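Local coordinates for protein mariner Mos1 transposase (PDB 4MDB) that catalyses cut-and-paste transposition of the Mos1 mariner element, using two divalent metal ions in an RNase H-like catalytic domain to cut and join DNA, at residues A[30-44]-A[68-80]. The protein carries 1 engineered substitution. Residues are numbered along the deposited sequence; the frame is centred on the assembly and turned at random. Where two conformers were deposited one is given.
Sequences HRIVTGDEKWIFFVN and GKKTMLCVWWDQS. Unlike the reference sequence in segment 30-44: Asn44 (reference Ser). With MG (magnesium ion), chain D; MG (magnesium ion), chain C; RLT (N-(4-fluorobenzyl)-5-hydroxy-1-methyl-2-(1-methyl-1-{[(5-methyl-1,3,4-oxadiazol-2-yl)carbonyl]amino}ethyl)-6-oxo-1,6-di hydropyrimidine-4-carboxamide), chain B.
Strands 32-42 and 69-78 form the antiparallel pair at the heart of the RNase H-like catalytic domain, and the metal-binding Asp36 lies on the first of them. Asp36 pairs with Val75 through Asp36 N to Val75 O and Val75 N to Asp36 O, both 3.1 Å. Similar paired bonds join Thr34 to Trp77, Lys38 to Leu73 and Ile40 to Thr71. Beyond them, Phe42 N still donates to Lys69 O, but the return bond is weak.

The Asp36 carboxylate leaves the sheet with chi1 at -168°, CG trans to the backbone N, and bridges two magnesium ions. Asp36 OD1 binds one magnesium ion at 2.1 Å and Asp36 OD2 the other at 1.9 Å. Asp129 and Asp164 complete the DDD set of metal ligands, and the inhibitor raltegravir chelates both ions. The next residue, Glu37, starts its side chain from the opposite face of the sheet. It accepts hydrogen bonds from three magnesium-bound waters, one at Glu37 OE2 (2.6 Å) and two at its backbone O. Glu37 OE1 is held by His134. Gly35 and Trp76 form a non-hydrogen-bonded antiparallel pair, with the glycine CA against the indole.

In this fold the central strand runs between an antiparallel neighbour, here 69-78, and a parallel one, here 125-127. Farther along, Lys70 runs extended over one face of the Trp39 indole, with NZ in a cation-pi contact 3.7 Å from the centroid of the Trp39 five-membered ring. In one of its two conformers, Met72 bends at its last torsion (chi3 -66°) and sets CE over the opposite face, 3.4 Å from Trp39 CZ2. On the other side of the sheet, Thr34 CG2 sits over the Trp77 ring, 3.7 Å from NE1. That NE1 is hydrogen-bonded to Ser163, and Thr34 OG1 to Leu127 O.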
ATOM      1  N   HIS A  30      12.311   5.293  -5.016  1.00 12.55           N
ATOM      2  CA  HIS A  30      12.480   4.154  -5.883  1.00 13.36           C
ATOM      3  C   HIS A  30      12.675   2.842  -5.125  1.00 13.20           C
ATOM      4  O   HIS A  30      12.615   1.725  -5.738  1.00 13.28           O
ATOM      5  CB  HIS A  30      13.697   4.397  -6.800  1.00 14.90           C
ATOM      6  CG  HIS A  30      14.976   4.593  -6.042  1.00 16.15           C
ATOM      7  ND1 HIS A  30      15.231   5.726  -5.308  1.00 15.07           N
ATOM      8  CD2 HIS A  30      16.079   3.818  -5.924  1.00 18.14           C
ATOM      9  CE1 HIS A  30      16.436   5.635  -4.769  1.00 17.83           C
ATOM     10  NE2 HIS A  30      16.969   4.472  -5.135  1.00 17.79           N
ATOM     11  N   ARG A  31      12.866   2.912  -3.803  1.00 12.82           N
ATOM     12  CA  ARG A  31      12.972   1.721  -2.996  1.00 12.72           C
ATOM     13  C   ARG A  31      11.690   1.408  -2.221  1.00 11.44           C
ATOM     14  O   ARG A  31      11.663   0.465  -1.449  1.00 11.61           O
ATOM     15  CB  ARG A  31      14.171   1.785  -2.028  1.00 15.79           C
ATOM     16  CG  ARG A  31      15.425   2.054  -2.813  1.00 17.50           C
ATOM     17  CD  ARG A  31      16.677   1.866  -2.020  1.00 22.93           C
ATOM     18  NE  ARG A  31      16.960   2.916  -1.056  1.00 25.75           N
ATOM     19  CZ  ARG A  31      16.932   2.753   0.261  1.00 25.22           C
ATOM     20  NH1 ARG A  31      16.639   1.587   0.793  1.00 21.45           N
ATOM     21  NH2 ARG A  31      17.248   3.773   1.033  1.00 27.33           N
ATOM     22  N   ILE A  32      10.609   2.165  -2.414  1.00 12.26           N
ATOM     23  CA  ILE A  32       9.381   1.938  -1.652  1.00 11.45           C
ATOM     24  C   ILE A  32       8.544   0.828  -2.292  1.00 11.03           C
ATOM     25  O   ILE A  32       8.302   0.794  -3.519  1.00 13.56           O
ATOM     26  CB  ILE A  32       8.510   3.227  -1.613  1.00 12.11           C
ATOM     27  CG1 ILE A  32       9.203   4.285  -0.790  1.00 12.57           C
ATOM     28  CG2 ILE A  32       7.153   2.915  -1.058  1.00 13.85           C
ATOM     29  CD1 ILE A  32       8.500   5.613  -0.812  1.00 13.05           C
ATOM     30  N   VAL A  33       8.157  -0.080  -1.457  1.00 11.14           N
ATOM     31  CA  VAL A  33       7.171  -1.060  -1.769  1.00 10.55           C
ATOM     32  C   VAL A  33       6.020  -0.733  -0.802  1.00 10.70           C
ATOM     33  O   VAL A  33       6.220  -0.567   0.410  1.00 11.84           O
ATOM     34  CB  VAL A  33       7.728  -2.468  -1.460  1.00 11.98           C
ATOM     35  CG1 VAL A  33       6.669  -3.563  -1.495  1.00 13.57           C
ATOM     36  CG2 VAL A  33       8.881  -2.815  -2.400  1.00 12.34           C
ATOM     37  N   THR A  34       4.822  -0.698  -1.366  1.00  9.72           N
ATOM     38  CA  THR A  34       3.651  -0.293  -0.559  1.00 10.01           C
ATOM     39  C   THR A  34       2.516  -1.227  -0.772  1.00 10.73           C
ATOM     40  O   THR A  34       2.406  -1.870  -1.819  1.00 11.18           O
ATOM     41  CB  THR A  34       3.360   1.195  -0.766  1.00 11.01           C
ATOM     42  OG1 THR A  34       2.451   1.710   0.217  1.00 10.84           O
ATOM     43  CG2 THR A  34       2.720   1.492  -2.095  1.00 11.23           C
ATOM     44  N   GLY A  35       1.543  -1.216   0.140  1.00 10.50           N
ATOM     45  CA  GLY A  35       0.406  -2.099  -0.014  1.00 11.06           C
ATOM     46  C   GLY A  35      -0.685  -1.786   0.943  1.00 13.28           C
ATOM     47  O   GLY A  35      -0.514  -1.032   1.930  1.00 12.90           O
ATOM     48  N   ASP A  36      -1.816  -2.391   0.677  1.00 11.05           N
ATOM     49  CA  ASP A  36      -3.047  -2.121   1.494  1.00 11.73           C
ATOM     50  C   ASP A  36      -4.118  -3.133   1.022  1.00 13.59           C
ATOM     51  O   ASP A  36      -4.032  -3.775  -0.046  1.00 11.93           O
ATOM     52  CB  ASP A  36      -3.564  -0.711   1.234  1.00 12.30           C
ATOM     53  CG  ASP A  36      -4.619  -0.238   2.226  1.00 12.26           C
ATOM     54  OD1 ASP A  36      -4.523  -0.657   3.384  1.00 11.39           O
ATOM     55  OD2 ASP A  36      -5.447   0.575   1.708  1.00 11.32           O
ATOM     56  N   GLU A  37      -5.169  -3.232   1.851  1.00 13.36           N
ATOM     57  CA  GLU A  37      -6.307  -4.111   1.656  1.00 14.64           C
ATOM     58  C   GLU A  37      -7.530  -3.293   1.257  1.00 15.33           C
ATOM     59  O   GLU A  37      -7.742  -2.188   1.754  1.00 14.80           O
ATOM     60  CB  GLU A  37      -6.578  -4.832   2.990  1.00 14.58           C
ATOM     61  CG  GLU A  37      -5.473  -5.735   3.482  1.00 15.90           C
ATOM     62  CD  GLU A  37      -4.470  -5.085   4.470  1.00 18.18           C
ATOM     63  OE1 GLU A  37      -3.755  -5.859   5.193  1.00 20.65           O
ATOM     64  OE2 GLU A  37      -4.411  -3.824   4.504  1.00 19.52           O
ATOM     65  N   LYS A  38      -8.367  -3.851   0.406  1.00 16.54           N
ATOM     66  CA  LYS A  38      -9.682  -3.272   0.033  1.00 17.77           C
ATOM     67  C   LYS A  38     -10.712  -4.374  -0.223  1.00 17.30           C
ATOM     68  O   LYS A  38     -10.392  -5.369  -0.852  1.00 16.76           O
ATOM     69  CB  LYS A  38      -9.523  -2.445  -1.242  1.00 21.46           C
ATOM     70  CG  LYS A  38     -10.781  -1.890  -1.870  1.00 25.56           C
ATOM     71  CD  LYS A  38     -10.463  -0.897  -2.955  1.00 26.99           C
ATOM     72  CE  LYS A  38     -11.716  -0.333  -3.632  1.00 31.10           C
ATOM     73  NZ  LYS A  38     -12.590   0.379  -2.643  1.00 30.74           N
ATOM     74  N   TRP A  39     -11.942  -4.185   0.228  1.00 18.92           N
ATOM     75  CA  TRP A  39     -13.009  -5.101  -0.087  1.00 21.60           C
ATOM     76  C   TRP A  39     -13.498  -4.920  -1.507  1.00 21.23           C
ATOM     77  O   TRP A  39     -13.682  -3.801  -1.965  1.00 21.11           O
ATOM     78  CB  TRP A  39     -14.219  -4.844   0.874  1.00 21.95           C
ATOM     79  CG  TRP A  39     -14.088  -5.235   2.315  1.00 25.37           C
ATOM     80  CD1 TRP A  39     -14.077  -4.378   3.395  1.00 27.67           C
ATOM     81  CD2 TRP A  39     -14.007  -6.564   2.844  1.00 25.03           C
ATOM     82  NE1 TRP A  39     -13.986  -5.118   4.572  1.00 30.10           N
ATOM     83  CE2 TRP A  39     -13.938  -6.453   4.264  1.00 25.24           C
ATOM     84  CE3 TRP A  39     -13.958  -7.850   2.262  1.00 24.94           C
ATOM     85  CZ2 TRP A  39     -13.861  -7.585   5.102  1.00 27.21           C
ATOM     86  CZ3 TRP A  39     -13.849  -8.980   3.103  1.00 27.26           C
ATOM     87  CH2 TRP A  39     -13.820  -8.833   4.505  1.00 25.79           C
ATOM     88  N   ILE A  40     -13.796  -6.032  -2.184  1.00 24.14           N
ATOM     89  CA  ILE A  40     -14.406  -6.029  -3.486  1.00 21.78           C
ATOM     90  C   ILE A  40     -15.652  -6.943  -3.330  1.00 23.09           C
ATOM     91  O   ILE A  40     -15.586  -8.015  -2.691  1.00 24.77           O
ATOM     92  CB  ILE A  40     -13.519  -6.574  -4.611  1.00 24.62           C
ATOM     93  CG1 ILE A  40     -12.183  -5.786  -4.688  1.00 23.63           C
ATOM     94  CG2 ILE A  40     -14.374  -6.551  -5.900  1.00 24.85           C
ATOM     95  CD1 ILE A  40     -11.254  -6.346  -5.743  1.00 23.36           C
ATOM     96  N   PHE A  41     -16.780  -6.435  -3.815  1.00 28.17           N
ATOM     97  CA  PHE A  41     -18.107  -7.033  -3.600  1.00 32.69           C
ATOM     98  C   PHE A  41     -18.581  -7.804  -4.848  1.00 37.99           C
ATOM     99  O   PHE A  41     -18.253  -7.419  -5.968  1.00 36.51           O
ATOM    100  CB  PHE A  41     -19.148  -5.949  -3.250  1.00 34.48           C
ATOM    101  CG  PHE A  41     -18.778  -5.126  -2.034  1.00 37.53           C
ATOM    102  CD1 PHE A  41     -17.918  -4.025  -2.153  1.00 38.74           C
ATOM    103  CD2 PHE A  41     -19.242  -5.468  -0.767  1.00 41.81           C
ATOM    104  CE1 PHE A  41     -17.557  -3.272  -1.026  1.00 41.03           C
ATOM    105  CE2 PHE A  41     -18.882  -4.720   0.349  1.00 41.52           C
ATOM    106  CZ  PHE A  41     -18.033  -3.632   0.222  1.00 40.42           C
ATOM    107  N   PHE A  42     -19.345  -8.876  -4.631  1.00 43.46           N
ATOM    108  CA  PHE A  42     -19.895  -9.712  -5.720  1.00 51.79           C
ATOM    109  C   PHE A  42     -21.107 -10.501  -5.238  1.00 56.46           C
ATOM    110  O   PHE A  42     -21.025 -11.173  -4.208  1.00 63.77           O
ATOM    111  CB  PHE A  42     -18.809 -10.663  -6.298  1.00 53.86           C
ATOM    112  CG  PHE A  42     -18.464 -11.854  -5.427  1.00 56.04           C
ATOM    113  CD1 PHE A  42     -19.200 -13.045  -5.527  1.00 61.63           C
ATOM    114  CD2 PHE A  42     -17.388 -11.806  -4.543  1.00 54.42           C
ATOM    115  CE1 PHE A  42     -18.893 -14.142  -4.735  1.00 57.60           C
ATOM    116  CE2 PHE A  42     -17.068 -12.903  -3.757  1.00 54.76           C
ATOM    117  CZ  PHE A  42     -17.820 -14.070  -3.859  1.00 57.62           C
ATOM    118  N   VAL A  43     -22.203 -10.423  -5.983  1.00 63.83           N
ATOM    119  CA  VAL A  43     -23.414 -11.131  -5.590  1.00 63.21           C
ATOM    120  C   VAL A  43     -23.503 -12.564  -6.119  1.00 71.07           C
ATOM    121  O   VAL A  43     -23.103 -12.865  -7.259  1.00 71.57           O
ATOM    122  CB  VAL A  43     -24.692 -10.345  -5.892  1.00 60.52           C
ATOM    123  CG1 VAL A  43     -25.850 -10.852  -5.055  1.00 57.51           C
ATOM    124  CG2 VAL A  43     -24.508  -8.878  -5.612  1.00 59.38           C
ATOM    125  N   ASN A  44     -24.020 -13.433  -5.252  1.00 75.14           N
ATOM    126  CA  ASN A  44     -24.367 -14.825  -5.556  1.00 78.23           C
ATOM    127  C   ASN A  44     -25.627 -14.839  -6.400  1.00 72.36           C
ATOM    128  O   ASN A  44     -26.170 -13.786  -6.737  1.00 71.14           O
ATOM    129  CB  ASN A  44     -24.641 -15.631  -4.279  1.00 20.00           C
ATOM    130  CG  ASN A  44     -23.457 -16.462  -3.816  1.00 20.00           C
ATOM    131  OD1 ASN A  44     -22.324 -16.072  -3.977  1.00 20.00           O
ATOM    132  ND2 ASN A  44     -23.734 -17.605  -3.204  1.00 20.00           N
ATOM    133  N   GLY A  68     -24.633 -10.556  -1.776  1.00 76.19           N
ATOM    134  CA  GLY A  68     -24.245  -9.970  -0.488  1.00 73.04           C
ATOM    135  C   GLY A  68     -22.862 -10.466  -0.001  1.00 58.71           C
ATOM    136  O   GLY A  68     -22.597 -10.477   1.192  1.00 65.88           O
ATOM    137  N   LYS A  69     -21.979 -10.845  -0.924  1.00 49.55           N
ATOM    138  CA  LYS A  69     -20.673 -11.378  -0.549  1.00 45.47           C
ATOM    139  C   LYS A  69     -19.536 -10.422  -0.945  1.00 39.11           C
ATOM    140  O   LYS A  69     -19.715  -9.523  -1.770  1.00 35.34           O
ATOM    141  CB  LYS A  69     -20.439 -12.758  -1.169  1.00 50.31           C
ATOM    142  CG  LYS A  69     -21.069 -13.894  -0.366  1.00 53.40           C
ATOM    143  CD  LYS A  69     -20.591 -15.247  -0.855  1.00 56.16           C
ATOM    144  CE  LYS A  69     -20.512 -16.261   0.274  1.00 56.58           C
ATOM    145  NZ  LYS A  69     -19.784 -17.471  -0.203  1.00 55.92           N
ATOM    146  N   LYS A  70     -18.385 -10.631  -0.316  1.00 35.92           N
ATOM    147  CA  LYS A  70     -17.212  -9.805  -0.577  1.00 30.22           C
ATOM    148  C   LYS A  70     -15.938 -10.558  -0.344  1.00 27.75           C
ATOM    149  O   LYS A  70     -15.868 -11.453   0.491  1.00 28.46           O
ATOM    150  CB  LYS A  70     -17.282  -8.548   0.259  1.00 26.98           C
ATOM    151  CG  LYS A  70     -17.346  -8.840   1.738  1.00 33.41           C
ATOM    152  CD  LYS A  70     -17.550  -7.591   2.576  1.00 35.89           C
ATOM    153  CE  LYS A  70     -17.484  -7.914   4.052  1.00 35.26           C
ATOM    154  NZ  LYS A  70     -17.262  -6.654   4.789  1.00 38.37           N
ATOM    155  N   THR A  71     -14.887 -10.140  -1.060  1.00 25.15           N
ATOM    156  CA  THR A  71     -13.580 -10.720  -0.975  1.00 24.82           C
ATOM    157  C   THR A  71     -12.588  -9.558  -0.739  1.00 22.50           C
ATOM    158  O   THR A  71     -12.756  -8.492  -1.254  1.00 26.12           O
ATOM    159  CB  THR A  71     -13.199 -11.483  -2.262  1.00 27.31           C
ATOM    160  OG1 THR A  71     -11.834 -11.881  -2.226  1.00 34.30           O
ATOM    161  CG2 THR A  71     -13.463 -10.630  -3.507  1.00 28.46           C
ATOM    162  N   MET A  72     -11.597  -9.811   0.082  0.50 21.38           N
ATOM    163  CA  MET A  72     -10.596  -8.815   0.343  0.50 18.49           C
ATOM    164  C   MET A  72      -9.453  -8.958  -0.653  0.50 18.41           C
ATOM    165  O   MET A  72      -8.841 -10.020  -0.812  0.50 20.93           O
ATOM    166  CB  MET A  72     -10.069  -8.975   1.745  0.50 16.94           C
ATOM    167  CG  MET A  72      -9.357  -7.747   2.239  0.50 15.64           C
ATOM    168  SD  MET A  72      -8.844  -7.822   3.959  0.50 15.12           S
ATOM    169  CE  MET A  72     -10.476  -7.856   4.668  0.50 15.48           C
ATOM    170  N   LEU A  73      -9.162  -7.845  -1.291  1.00 19.67           N
ATOM    171  CA  LEU A  73      -7.956  -7.696  -2.113  1.00 15.35           C
ATOM    172  C   LEU A  73      -6.868  -7.211  -1.183  1.00 13.60           C
ATOM    173  O   LEU A  73      -7.040  -6.168  -0.493  1.00 13.47           O
ATOM    174  CB  LEU A  73      -8.161  -6.766  -3.242  1.00 14.35           C
ATOM    175  CG  LEU A  73      -6.976  -6.296  -4.072  1.00 14.78           C
ATOM    176  CD1 LEU A  73      -6.329  -7.427  -4.833  1.00 16.77           C
ATOM    177  CD2 LEU A  73      -7.433  -5.224  -4.980  1.00 16.92           C
ATOM    178  N   CYS A  74      -5.711  -7.869  -1.258  1.00 14.09           N
ATOM    179  CA  CYS A  74      -4.506  -7.461  -0.522  1.00 14.20           C
ATOM    180  C   CYS A  74      -3.454  -7.304  -1.596  1.00 14.26           C
ATOM    181  O   CYS A  74      -3.124  -8.275  -2.259  1.00 15.25           O
ATOM    182  CB  CYS A  74      -4.097  -8.522   0.435  1.00 14.39           C
ATOM    183  SG  CYS A  74      -5.439  -9.051   1.570  1.00 16.92           S
ATOM    184  N   VAL A  75      -2.916  -6.118  -1.767  1.00 12.99           N
ATOM    185  CA  VAL A  75      -1.997  -5.958  -2.896  1.00 12.48           C
ATOM    186  C   VAL A  75      -0.805  -5.126  -2.473  1.00 13.27           C
ATOM    187  O   VAL A  75      -0.927  -4.170  -1.710  1.00 12.88           O
ATOM    188  CB  VAL A  75      -2.748  -5.305  -4.111  1.00 12.90           C
ATOM    189  CG1 VAL A  75      -3.403  -3.980  -3.706  1.00 14.06           C
ATOM    190  CG2 VAL A  75      -1.847  -4.996  -5.270  1.00 13.10           C
ATOM    191  N   TRP A  76       0.306  -5.415  -3.116  1.00 12.27           N
ATOM    192  CA  TRP A  76       1.592  -4.740  -2.885  1.00 11.97           C
ATOM    193  C   TRP A  76       2.216  -4.377  -4.220  1.00 12.03           C
ATOM    194  O   TRP A  76       2.166  -5.155  -5.141  1.00 13.34           O
ATOM    195  CB  TRP A  76       2.570  -5.552  -2.047  1.00 10.84           C
ATOM    196  CG  TRP A  76       2.062  -5.918  -0.715  1.00 11.52           C
ATOM    197  CD1 TRP A  76       2.238  -5.213   0.446  1.00 12.31           C
ATOM    198  CD2 TRP A  76       1.168  -6.995  -0.380  1.00 12.24           C
ATOM    199  NE1 TRP A  76       1.564  -5.807   1.491  1.00 12.98           N
ATOM    200  CE2 TRP A  76       0.936  -6.927   0.999  1.00 12.22           C
ATOM    201  CE3 TRP A  76       0.619  -8.079  -1.114  1.00 13.37           C
ATOM    202  CZ2 TRP A  76       0.098  -7.836   1.660  1.00 14.09           C
ATOM    203  CZ3 TRP A  76      -0.225  -8.966  -0.456  1.00 13.57           C
ATOM    204  CH2 TRP A  76      -0.454  -8.831   0.906  1.00 14.21           C
ATOM    205  N   TRP A  77       2.822  -3.192  -4.274  1.00 10.66           N
ATOM    206  CA  TRP A  77       3.287  -2.613  -5.524  1.00 10.53           C
ATOM    207  C   TRP A  77       4.369  -1.599  -5.328  1.00 11.06           C
ATOM    208  O   TRP A  77       4.600  -1.153  -4.210  1.00 11.66           O
ATOM    209  CB  TRP A  77       2.146  -2.044  -6.318  1.00 10.12           C
ATOM    210  CG  TRP A  77       1.384  -0.908  -5.629  1.00 10.49           C
ATOM    211  CD1 TRP A  77       0.532  -1.039  -4.587  1.00 11.10           C
ATOM    212  CD2 TRP A  77       1.424   0.493  -5.947  1.00 10.69           C
ATOM    213  NE1 TRP A  77       0.011   0.193  -4.246  1.00 10.29           N
ATOM    214  CE2 TRP A  77       0.515   1.146  -5.076  1.00 10.93           C
ATOM    215  CE3 TRP A  77       2.081   1.251  -6.900  1.00 10.93           C
ATOM    216  CZ2 TRP A  77       0.317   2.547  -5.123  1.00 12.10           C
ATOM    217  CZ3 TRP A  77       1.848   2.593  -6.991  1.00 11.51           C
ATOM    218  CH2 TRP A  77       0.970   3.248  -6.101  1.00 11.60           C
ATOM    219  N   ASP A  78       5.069  -1.255  -6.408  1.00 11.93           N
ATOM    220  CA  ASP A  78       6.067  -0.225  -6.400  1.00 12.53           C
ATOM    221  C   ASP A  78       6.001   0.572  -7.691  1.00 11.38           C
ATOM    222  O   ASP A  78       5.022   0.491  -8.423  1.00 10.85           O
ATOM    223  CB  ASP A  78       7.433  -0.831  -6.077  1.00 12.33           C
ATOM    224  CG  ASP A  78       8.011  -1.670  -7.273  1.00 13.91           C
ATOM    225  OD1 ASP A  78       7.349  -1.743  -8.309  1.00 14.42           O
ATOM    226  OD2 ASP A  78       9.197  -2.064  -7.193  1.00 15.98           O
ATOM    227  N   GLN A  79       7.014   1.392  -7.961  1.00 11.25           N
ATOM    228  CA  GLN A  79       6.924   2.320  -9.051  1.00 12.87           C
ATOM    229  C   GLN A  79       6.982   1.580 -10.384  1.00 12.03           C
ATOM    230  O   GLN A  79       6.712   2.231 -11.403  1.00 13.02           O
ATOM    231  CB  GLN A  79       8.074   3.340  -8.982  1.00 13.61           C
ATOM    232  CG  GLN A  79       9.410   2.708  -9.114  1.00 14.47           C
ATOM    233  CD  GLN A  79      10.488   3.747  -9.281  1.00 16.20           C
ATOM    234  OE1 GLN A  79      10.605   4.645  -8.460  1.00 17.50           O
ATOM    235  NE2 GLN A  79      11.295   3.614 -10.321  1.00 17.51           N
ATOM    236  N   SER A  80       7.252   0.278 -10.382  1.00 13.25           N
ATOM    237  CA  SER A  80       7.361  -0.533 -11.603  1.00 14.30           C
ATOM    238  C   SER A  80       6.111  -1.344 -11.884  1.00 16.84           C
ATOM    239  O   SER A  80       6.014  -1.955 -12.940  1.00 20.00           O
ATOM    240  CB  SER A  80       8.564  -1.441 -11.521  1.00 16.38           C
ATOM    241  OG  SER A  80       9.744  -0.620 -11.453  1.00 18.45           O
TER
HETATM  242 MG    MG D 403      -5.702  -0.165   5.021  1.00 13.35          MG
HETATM  243 MG    MG C 402      -6.872   1.792   2.193  1.00 13.34          MG
HETATM  244  CAA RLT B 401      -6.467   4.695  12.771  1.00 50.49           C
HETATM  245  CAB RLT B 401     -10.056   4.711   3.760  1.00 24.29           C
HETATM  246  CAC RLT B 401     -10.339   5.927   6.553  1.00 27.77           C
HETATM  247  CAD RLT B 401     -11.941   3.698   6.376  1.00 31.69           C
HETATM  248  OAE RLT B 401      -6.676   0.277   6.766  1.00 16.88           O
HETATM  249  OAF RLT B 401      -8.126   5.032   8.390  1.00 44.73           O
HETATM  250  OAG RLT B 401      -8.276   3.220   2.872  1.00 18.36           O
HETATM  251  OAH RLT B 401      -6.783   1.456   4.209  1.00 18.02           O
HETATM  252  FAI RLT B 401      -4.603   2.784  13.171  1.00 42.41           F
HETATM  253  CAJ RLT B 401      -5.034   2.157  10.902  1.00 36.53           C
HETATM  254  CAK RLT B 401      -6.452   1.347  12.646  1.00 35.20           C
HETATM  255  CAL RLT B 401      -5.816   1.468   9.952  1.00 35.68           C
HETATM  256  CAM RLT B 401      -7.234   0.658  11.709  1.00 35.15           C
HETATM  257  CAN RLT B 401      -7.816  -0.037   9.376  1.00 32.82           C
HETATM  258  NAO RLT B 401      -8.877   3.614  12.484  1.00 56.22           N
HETATM  259  NAP RLT B 401      -9.686   3.553  11.319  1.00 58.65           N
HETATM  260  NAQ RLT B 401      -9.024   2.794   6.926  1.00 24.14           N
HETATM  261  NAR RLT B 401      -8.203   0.946   8.355  1.00 28.32           N
HETATM  262  NAS RLT B 401     -10.306   4.187   8.323  1.00 34.50           N
HETATM  263  OAT RLT B 401      -7.745   4.611  10.814  1.00 52.76           O
HETATM  264  CAU RLT B 401      -7.498   1.044   7.189  1.00 25.60           C
HETATM  265  CAV RLT B 401      -9.111   4.479   8.909  1.00 43.29           C
HETATM  266  CAW RLT B 401      -7.740   4.258  12.111  1.00 49.86           C
HETATM  267  CAX RLT B 401      -5.353   2.100  12.262  1.00 38.08           C
HETATM  268  CAY RLT B 401      -6.932   0.699  10.357  1.00 32.73           C
HETATM  269  CAZ RLT B 401      -7.746   2.075   4.906  1.00 19.90           C
HETATM  270  CBA RLT B 401      -8.943   4.145  10.346  1.00 49.40           C
HETATM  271  CBB RLT B 401      -8.039   2.021   6.326  1.00 23.01           C
HETATM  272  CBC RLT B 401      -9.708   3.708   6.190  1.00 23.27           C
HETATM  273  CBD RLT B 401      -8.439   3.068   4.122  1.00 22.31           C
HETATM  274  NBE RLT B 401      -9.428   3.816   4.783  1.00 28.46           N
HETATM  275  CBF RLT B 401     -10.810   4.550   7.017  1.00 29.64           C
HETATM  276  O   HOH W   1      10.844  -0.955  -5.058  1.00 22.45           O
HETATM  277  O   HOH W   2       8.781   2.417  -5.685  1.00 13.29           O
HETATM  278  O   HOH W   3      -8.331   0.464   1.651  1.00 15.01           O
HETATM  279  O   HOH W   4      -4.976  -1.818   6.050  1.00 14.80           O
HETATM  280  O   HOH W   5      -7.218  -1.451   4.357  1.00 14.76           O